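Local coordinates for acetyltransferase, GNAT family (Colwellia psychrerythraea, PDB 3IWG), which is assigned to the GNAT family and probably transfers an acyl group, such as acetyl, to a substrate that is not identified, at residues L13-Q18 against K52-F57; K44-Y49 against S92-V97; A22-S27 against M34-F39. All blocks are in the same frame, centred on the assembly; numbering follows the deposited sequence. Where two conformers were deposited one is given.

All three interactions lie in the N-terminal GNAT domain. Interactions 1 and 2 are partly buried contacts far from the centre of the chain. Interaction 3 is buried and lies only about 8 Å from that centre. Interaction 1 uses the 3-10 turn that leads into helix 17-26, and interaction 3 uses the later part of that helix. Interactions 1 and 2 meet through strands 53-60 and 44-50, which pair by backbone bonds; their centres are about 13 Å apart. The chemistry shifts with place. Interaction 1 is aliphatic with an acidic edge at the surface, interaction 2 sets isoleucine on phenylalanine, and interaction 3 is an aromatic cluster.

Interaction 1. Residues L13-Q18 against K52-F57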
# COMPACT_ATOMS: atom_id res chain seq x y z
N LEU A 13 13.54 -14.05 5.81
CA LEU A 13 12.72 -14.97 5.01
C LEU A 13 13.49 -15.57 3.79
O LEU A 13 13.07 -16.59 3.23
CB LEU A 13 11.43 -14.26 4.58
CG LEU A 13 10.29 -14.31 5.60
CD1 LEU A 13 10.76 -14.17 7.07
CD2 LEU A 13 9.23 -13.29 5.27
N SER A 14 14.61 -14.93 3.45
CA SER A 14 15.60 -15.42 2.46
C SER A 14 16.10 -16.81 2.80
O SER A 14 16.31 -17.59 1.91
CB SER A 14 16.82 -14.45 2.33
OG SER A 14 17.91 -14.79 3.22
N ASP A 15 16.30 -17.10 4.07
CA ASP A 15 16.66 -18.43 4.53
C ASP A 15 15.66 -19.56 4.15
O ASP A 15 15.98 -20.73 4.25
CB ASP A 15 16.76 -18.41 6.05
CG ASP A 15 17.89 -19.24 6.55
OD1 ASP A 15 18.49 -19.97 5.73
OD2 ASP A 15 18.20 -19.16 7.77
N LEU A 16 14.44 -19.19 3.78
CA LEU A 16 13.35 -20.14 3.54
C LEU A 16 12.93 -20.26 2.08
O LEU A 16 11.99 -20.99 1.76
CB LEU A 16 12.13 -19.74 4.39
CG LEU A 16 12.34 -19.84 5.89
CD1 LEU A 16 11.05 -19.68 6.59
CD2 LEU A 16 12.98 -21.18 6.28
N THR A 17 13.64 -19.56 1.19
CA THR A 17 13.37 -19.57 -0.25
C THR A 17 13.11 -20.93 -0.88
O THR A 17 12.12 -21.11 -1.60
CB THR A 17 14.53 -18.91 -1.02
OG1 THR A 17 14.37 -17.50 -0.91
CG2 THR A 17 14.55 -19.31 -2.51
N GLN A 18 13.99 -21.88 -0.58
CA GLN A 18 13.86 -23.24 -1.10
C GLN A 18 12.76 -23.99 -0.39
O GLN A 18 11.97 -24.67 -1.02
CB GLN A 18 15.15 -24.02 -0.93
CG GLN A 18 16.08 -24.11 -2.16
CD GLN A 18 17.06 -25.30 -2.01
OE1 GLN A 18 17.26 -25.83 -0.89
NE2 GLN A 18 17.66 -25.74 -3.14
N LYS A 52 21.85 -28.67 12.66
CA LYS A 52 22.24 -27.37 12.13
C LYS A 52 22.08 -27.24 10.60
O LYS A 52 22.62 -26.31 9.98
CB LYS A 52 23.66 -26.98 12.59
CG LYS A 52 23.77 -25.53 13.11
CD LYS A 52 25.00 -25.33 14.04
CE LYS A 52 24.73 -24.25 15.09
NZ LYS A 52 25.90 -23.34 15.31
N ASN A 53 21.31 -28.16 10.01
CA ASN A 53 20.73 -27.91 8.68
C ASN A 53 19.22 -27.61 8.75
O ASN A 53 18.44 -28.35 9.36
CB ASN A 53 21.01 -29.05 7.68
CG ASN A 53 20.58 -28.69 6.23
OD1 ASN A 53 20.11 -29.55 5.48
ND2 ASN A 53 20.70 -27.39 5.87
N LEU A 54 18.83 -26.53 8.10
CA LEU A 54 17.44 -26.10 8.03
C LEU A 54 16.57 -27.00 7.13
O LEU A 54 16.58 -26.84 5.92
CB LEU A 54 17.41 -24.68 7.50
CG LEU A 54 16.07 -23.96 7.41
CD1 LEU A 54 15.39 -23.98 8.78
CD2 LEU A 54 16.35 -22.52 6.88
N VAL A 55 15.81 -27.92 7.72
CA VAL A 55 15.03 -28.92 6.95
C VAL A 55 13.50 -28.76 6.98
O VAL A 55 12.75 -29.60 6.43
CB VAL A 55 15.41 -30.33 7.44
CG1 VAL A 55 16.93 -30.49 7.39
CG2 VAL A 55 14.87 -30.57 8.85
N GLY A 56 13.03 -27.69 7.63
CA GLY A 56 11.62 -27.32 7.59
C GLY A 56 11.32 -26.02 8.30
O GLY A 56 12.21 -25.42 8.90
N PHE A 57 10.05 -25.60 8.27
CA PHE A 57 9.64 -24.35 8.91
C PHE A 57 8.13 -24.27 9.23
O PHE A 57 7.31 -25.04 8.71
CB PHE A 57 9.99 -23.15 8.01
CG PHE A 57 8.99 -22.93 6.92
CD1 PHE A 57 9.08 -23.62 5.73
CD2 PHE A 57 7.90 -22.11 7.13
CE1 PHE A 57 8.11 -23.44 4.73
CE2 PHE A 57 6.94 -21.95 6.17
CZ PHE A 57 7.04 -22.61 4.97
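The Phe57 ring meets Leu16 at its root: Leu16 CD1 comes obliquely to Phe57 CG at 3.9 Å. Leu16 CD2 lies 4.0 Å from Phe57 CB, so both Leu16 methyls meet the start of the Phe57 side chain from the same side. The Asp15 carboxylate is the other flat group. Leu54 CD2 sits 3.5 Å from its OD1 and 3.9 Å from its OD2. The same Leu54 methyl is 3.2 Å from Asp15 O, a tight fit against the backbone carbonyl. No hydrogen bond crosses between 13-18 and 52-57. Here the 3-10 turn that leads into helix 17-26 rests on strand 53-60 of the N-terminal GNAT domain. That strand carries a classic beta bulge, with Val55 and Gly56 both opposite Phe48. Leu54 precedes the bulge and Phe57 follows it, and both turn toward the 3-10 turn. Leu54 CG stands opposite its backbone N (chi1 -176°), and this carries CD2 out to Leu16 CD2 at 3.7 Å, the two side chains crossing at about a right angle. Leu19 of helix 17-26 also packs on Leu54 and Phe57. Nearby, Leu13 and Thr17 pack on Glu149 of the second subunit.

Interaction 2. Residues K44-Y49 against S92-V97; sequences KHFGFY and SVIGEV
Ile94 sets its CG1 over one face of the Phe46 ring, and this CH-pi contact carries the interaction. Ile94 CG1 stands 3.7 Å from the centroid of the Phe46 ring, 12° off the ring normal, almost straight above the centre. The nearest ring atom is Phe46 CG, 3.6 Å from Ile94 CG1. The chi1 of Ile94, -64°, sets CG1 over the ring while its other branch, CG2, lies 4.1 Å from Phe46 CE2. The backbone of Ile94 is close too, with its CA 3.8 Å from Phe46 CZ.

The remaining contacts are plain apolar ones. Val93 CG2 approaches obliquely and touches Phe46 CD1 at 3.6 Å. The chi1 of Val93 is nearly eclipsed at 8°, so the positions of its methyls should probably be read with caution. Ile94 CD1 reaches the edge of the Phe48 ring, a looser contact of 4.4 Å to Phe48 CE1.

Polar groups serve the loop itself. Ile94 N is bonded to Ser91 OG, and Gln89 NE2 bonds both Val97 O and Glu96 OE2.

The contact joins strand 44-50 of the N-terminal GNAT domain to the loop between helix 76-87 and strand 99-103. Strand 44-50 runs between strands 6-9 and 53-60, antiparallel to both. Ile7 of strand 6-9 touches Phe46, Val93 and Ile94, while Ile86 of helix 76-87 packs on Ile94 and Phe48.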
# COMPACT_ATOMS: atom_id res chain seq x y z
N LYS A 44 5.16 -14.70 12.23
CA LYS A 44 6.45 -15.06 12.81
C LYS A 44 6.87 -16.41 12.24
O LYS A 44 6.04 -17.30 12.11
CB LYS A 44 6.36 -15.15 14.34
CG LYS A 44 5.81 -13.90 15.02
CD LYS A 44 6.85 -12.76 15.06
CE LYS A 44 6.34 -11.54 15.82
NZ LYS A 44 7.33 -10.45 15.78
N HIS A 45 8.14 -16.56 11.91
CA HIS A 45 8.60 -17.78 11.28
C HIS A 45 9.56 -18.52 12.13
O HIS A 45 10.34 -17.92 12.81
CB HIS A 45 9.24 -17.48 9.95
CG HIS A 45 8.25 -17.12 8.90
ND1 HIS A 45 7.95 -17.95 7.83
CD2 HIS A 45 7.50 -16.01 8.74
CE1 HIS A 45 7.05 -17.36 7.06
NE2 HIS A 45 6.76 -16.18 7.58
N PHE A 46 9.46 -19.83 12.12
CA PHE A 46 10.41 -20.67 12.82
C PHE A 46 10.92 -21.71 11.87
O PHE A 46 10.24 -22.13 10.94
CB PHE A 46 9.81 -21.33 14.06
CG PHE A 46 9.17 -20.37 15.00
CD1 PHE A 46 9.87 -19.84 16.05
CD2 PHE A 46 7.87 -19.96 14.79
CE1 PHE A 46 9.27 -18.91 16.90
CE2 PHE A 46 7.27 -19.05 15.63
CZ PHE A 46 7.96 -18.52 16.68
N GLY A 47 12.15 -22.09 12.11
CA GLY A 47 12.83 -23.12 11.36
C GLY A 47 13.08 -24.32 12.24
O GLY A 47 13.18 -24.22 13.48
N PHE A 48 13.15 -25.45 11.55
CA PHE A 48 13.32 -26.73 12.14
C PHE A 48 14.69 -27.21 11.66
O PHE A 48 14.99 -27.29 10.46
CB PHE A 48 12.22 -27.68 11.68
CG PHE A 48 10.81 -27.19 11.94
CD1 PHE A 48 10.46 -26.63 13.17
CD2 PHE A 48 9.81 -27.36 10.99
CE1 PHE A 48 9.15 -26.19 13.42
CE2 PHE A 48 8.50 -26.94 11.25
CZ PHE A 48 8.18 -26.37 12.47
N TYR A 49 15.53 -27.53 12.64
CA TYR A 49 16.94 -27.76 12.40
C TYR A 49 17.27 -29.14 12.89
O TYR A 49 17.09 -29.47 14.07
CB TYR A 49 17.77 -26.72 13.14
CG TYR A 49 17.71 -25.35 12.54
CD1 TYR A 49 16.65 -24.49 12.82
CD2 TYR A 49 18.70 -24.90 11.68
CE1 TYR A 49 16.59 -23.21 12.26
CE2 TYR A 49 18.66 -23.62 11.13
CZ TYR A 49 17.61 -22.78 11.43
OH TYR A 49 17.58 -21.52 10.91
N SER A 92 9.35 -24.36 23.64
CA SER A 92 9.91 -23.23 24.35
C SER A 92 9.86 -21.99 23.45
O SER A 92 9.32 -20.95 23.82
CB SER A 92 11.37 -23.54 24.74
OG SER A 92 11.53 -24.93 25.04
N VAL A 93 10.38 -22.16 22.25
CA VAL A 93 10.68 -21.03 21.39
C VAL A 93 9.41 -20.51 20.71
O VAL A 93 9.13 -19.31 20.75
CB VAL A 93 11.86 -21.40 20.42
CG1 VAL A 93 12.22 -22.91 20.51
CG2 VAL A 93 11.60 -20.95 18.99
N ILE A 94 8.61 -21.42 20.14
CA ILE A 94 7.39 -21.03 19.42
C ILE A 94 6.30 -20.56 20.37
O ILE A 94 5.54 -19.65 20.05
CB ILE A 94 6.80 -22.19 18.60
CG1 ILE A 94 7.76 -22.62 17.48
CG2 ILE A 94 5.44 -21.79 18.04
CD1 ILE A 94 7.37 -23.93 16.77
N GLY A 95 6.24 -21.19 21.54
CA GLY A 95 5.31 -20.77 22.59
C GLY A 95 3.91 -21.31 22.39
O GLY A 95 3.69 -22.29 21.70
N GLU A 96 2.95 -20.65 23.02
CA GLU A 96 1.58 -21.13 23.04
C GLU A 96 0.90 -20.87 21.69
O GLU A 96 0.69 -19.74 21.31
CB GLU A 96 0.79 -20.49 24.21
CG GLU A 96 -0.70 -20.21 23.92
CD GLU A 96 -1.61 -20.48 25.12
OE1 GLU A 96 -1.26 -20.09 26.26
OE2 GLU A 96 -2.70 -21.09 24.91
N VAL A 97 0.58 -21.94 20.98
CA VAL A 97 -0.13 -21.86 19.72
C VAL A 97 -1.56 -22.35 19.94
O VAL A 97 -1.77 -23.40 20.53
CB VAL A 97 0.53 -22.72 18.68
CG1 VAL A 97 -0.29 -22.71 17.41
CG2 VAL A 97 1.94 -22.22 18.42

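Interaction 3. Residues A22-S27 against M34-F39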
# COMPACT_ATOMS: atom_id res chain seq x y z
N ALA A 22 9.22 -25.44 -2.16
CA ALA A 22 8.78 -26.83 -2.10
C ALA A 22 7.41 -26.91 -1.46
O ALA A 22 6.55 -27.67 -1.91
CB ALA A 22 9.77 -27.67 -1.36
N TYR A 23 7.19 -26.10 -0.42
CA TYR A 23 5.87 -26.04 0.23
C TYR A 23 4.78 -25.79 -0.81
O TYR A 23 3.88 -26.59 -0.94
CB TYR A 23 5.86 -24.99 1.31
CG TYR A 23 4.54 -24.83 2.00
CD1 TYR A 23 4.04 -25.82 2.83
CD2 TYR A 23 3.80 -23.69 1.86
CE1 TYR A 23 2.83 -25.68 3.48
CE2 TYR A 23 2.59 -23.52 2.51
CZ TYR A 23 2.10 -24.54 3.31
OH TYR A 23 0.92 -24.38 3.95
N PHE A 24 4.97 -24.77 -1.62
CA PHE A 24 4.00 -24.38 -2.64
C PHE A 24 3.88 -25.39 -3.79
O PHE A 24 2.75 -25.69 -4.22
CB PHE A 24 4.31 -22.98 -3.17
CG PHE A 24 4.04 -21.88 -2.12
CD1 PHE A 24 2.76 -21.67 -1.61
CD2 PHE A 24 5.06 -21.08 -1.63
CE1 PHE A 24 2.52 -20.69 -0.64
CE2 PHE A 24 4.82 -20.12 -0.66
CZ PHE A 24 3.54 -19.93 -0.16
N ASP A 25 5.01 -25.91 -4.26
CA ASP A 25 4.98 -26.99 -5.25
C ASP A 25 4.13 -28.20 -4.81
O ASP A 25 3.41 -28.77 -5.63
CB ASP A 25 6.40 -27.48 -5.57
CG ASP A 25 7.16 -26.53 -6.49
OD1 ASP A 25 6.52 -25.58 -6.98
OD2 ASP A 25 8.39 -26.73 -6.72
N SER A 26 4.16 -28.52 -3.51
CA SER A 26 3.43 -29.63 -2.97
C SER A 26 1.92 -29.38 -2.98
O SER A 26 1.20 -30.33 -2.88
CB SER A 26 3.88 -29.92 -1.51
OG SER A 26 3.31 -28.96 -0.56
N SER A 27 1.43 -28.12 -3.03
CA SER A 27 -0.04 -27.85 -2.96
C SER A 27 -0.81 -28.47 -4.14
O SER A 27 -0.33 -28.49 -5.27
CB SER A 27 -0.35 -26.35 -2.90
OG SER A 27 -0.28 -25.72 -4.18
N MSE A 34 -4.16 -13.85 -0.61
CA MSE A 34 -4.16 -12.95 0.56
C MSE A 34 -3.61 -13.74 1.73
O MSE A 34 -2.76 -13.24 2.45
CB MSE A 34 -5.54 -12.36 0.90
CG MSE A 34 -5.57 -10.83 1.05
SE MSE A 34 -4.04 -9.85 1.95
CE MSE A 34 -3.50 -8.74 0.43
N TRP A 35 -4.03 -14.99 1.88
CA TRP A 35 -3.49 -15.82 2.96
C TRP A 35 -1.98 -16.05 2.86
O TRP A 35 -1.25 -15.81 3.83
CB TRP A 35 -4.21 -17.15 3.04
CG TRP A 35 -5.47 -16.99 3.67
CD1 TRP A 35 -6.63 -16.66 3.07
CD2 TRP A 35 -5.72 -17.04 5.06
NE1 TRP A 35 -7.64 -16.55 4.01
CE2 TRP A 35 -7.10 -16.77 5.24
CE3 TRP A 35 -4.92 -17.30 6.17
CZ2 TRP A 35 -7.71 -16.74 6.50
CZ3 TRP A 35 -5.52 -17.28 7.44
CH2 TRP A 35 -6.92 -17.01 7.58
N HIS A 36 -1.51 -16.45 1.69
CA HIS A 36 -0.13 -16.94 1.58
C HIS A 36 0.88 -15.95 1.11
O HIS A 36 2.04 -16.12 1.42
CB HIS A 36 -0.06 -18.22 0.76
CG HIS A 36 -0.59 -19.38 1.52
ND1 HIS A 36 -1.91 -19.77 1.44
CD2 HIS A 36 -0.03 -20.12 2.51
CE1 HIS A 36 -2.13 -20.72 2.34
NE2 HIS A 36 -1.01 -20.95 2.99
N PHE A 37 0.45 -14.89 0.41
CA PHE A 37 1.38 -13.82 0.05
C PHE A 37 1.14 -12.47 0.71
O PHE A 37 1.95 -11.57 0.57
CB PHE A 37 1.44 -13.70 -1.46
CG PHE A 37 1.65 -15.00 -2.09
CD1 PHE A 37 2.87 -15.65 -1.93
CD2 PHE A 37 0.62 -15.65 -2.74
CE1 PHE A 37 3.08 -16.90 -2.45
CE2 PHE A 37 0.84 -16.93 -3.29
CZ PHE A 37 2.07 -17.55 -3.13
N GLY A 38 0.04 -12.35 1.44
CA GLY A 38 -0.26 -11.16 2.23
C GLY A 38 0.05 -11.49 3.67
O GLY A 38 1.03 -10.99 4.19
N PHE A 39 -0.77 -12.37 4.28
CA PHE A 39 -0.63 -12.71 5.72
C PHE A 39 0.60 -13.52 6.09
O PHE A 39 1.27 -13.16 7.02
CB PHE A 39 -1.86 -13.46 6.32
CG PHE A 39 -3.19 -12.75 6.16
CD1 PHE A 39 -3.30 -11.38 6.30
CD2 PHE A 39 -4.37 -13.49 5.90
CE1 PHE A 39 -4.55 -10.72 6.12
CE2 PHE A 39 -5.64 -12.84 5.74
CZ PHE A 39 -5.70 -11.45 5.84
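Phe24 reaches from helix 17-26 to His36 and Phe37 of helix 33-39. Phe24 CG lies opposite its own carbonyl carbon (chi1 -69°), which sends the ring across toward helix 33-39. Phe37 CZ lies over one face of the Phe24 ring, toward its rim, and Phe37 CE1 is 3.8 Å from Phe24 CZ. The two ring planes meet at 33°, with centroids 5.2 Å apart. At the edge of the Phe24 ring, near its plane, is His36 CB, 3.8 Å from Phe24 CE1. The His36 ring stands almost perpendicular to that of Phe24, with planes at 88°. The opposite face of Phe24 is covered by its own neighbour: Tyr23 CD2 sits over the ring centre, 4.0 Å above the plane. Phe24, His36 and Phe37 thus form an aromatic cluster. It spans two nearly antiparallel helical segments whose axes stay 13.5 Å apart, so long side chains bridge the gap and the backbones do not approach. An alanine in place of Phe24 would remove the ring between Tyr23 and Phe37 and is likely to open a gap between the helices, with Phe37 less fixed in its rotation. The second shell begins within helix 33-39. There His36 CB lies over the centre of the Phe37 ring. The helix widens into a pi-type turn, with Phe39 N bonded to Met34 O, a residue built as selenomethionine. Farther out, Gln68 of strand 65-71 packs on Phe24 and His36, and Leu31 touches both as well. Tyr203, from the C-terminal GNAT part of the chain, stacks on Phe24 and touches Phe37.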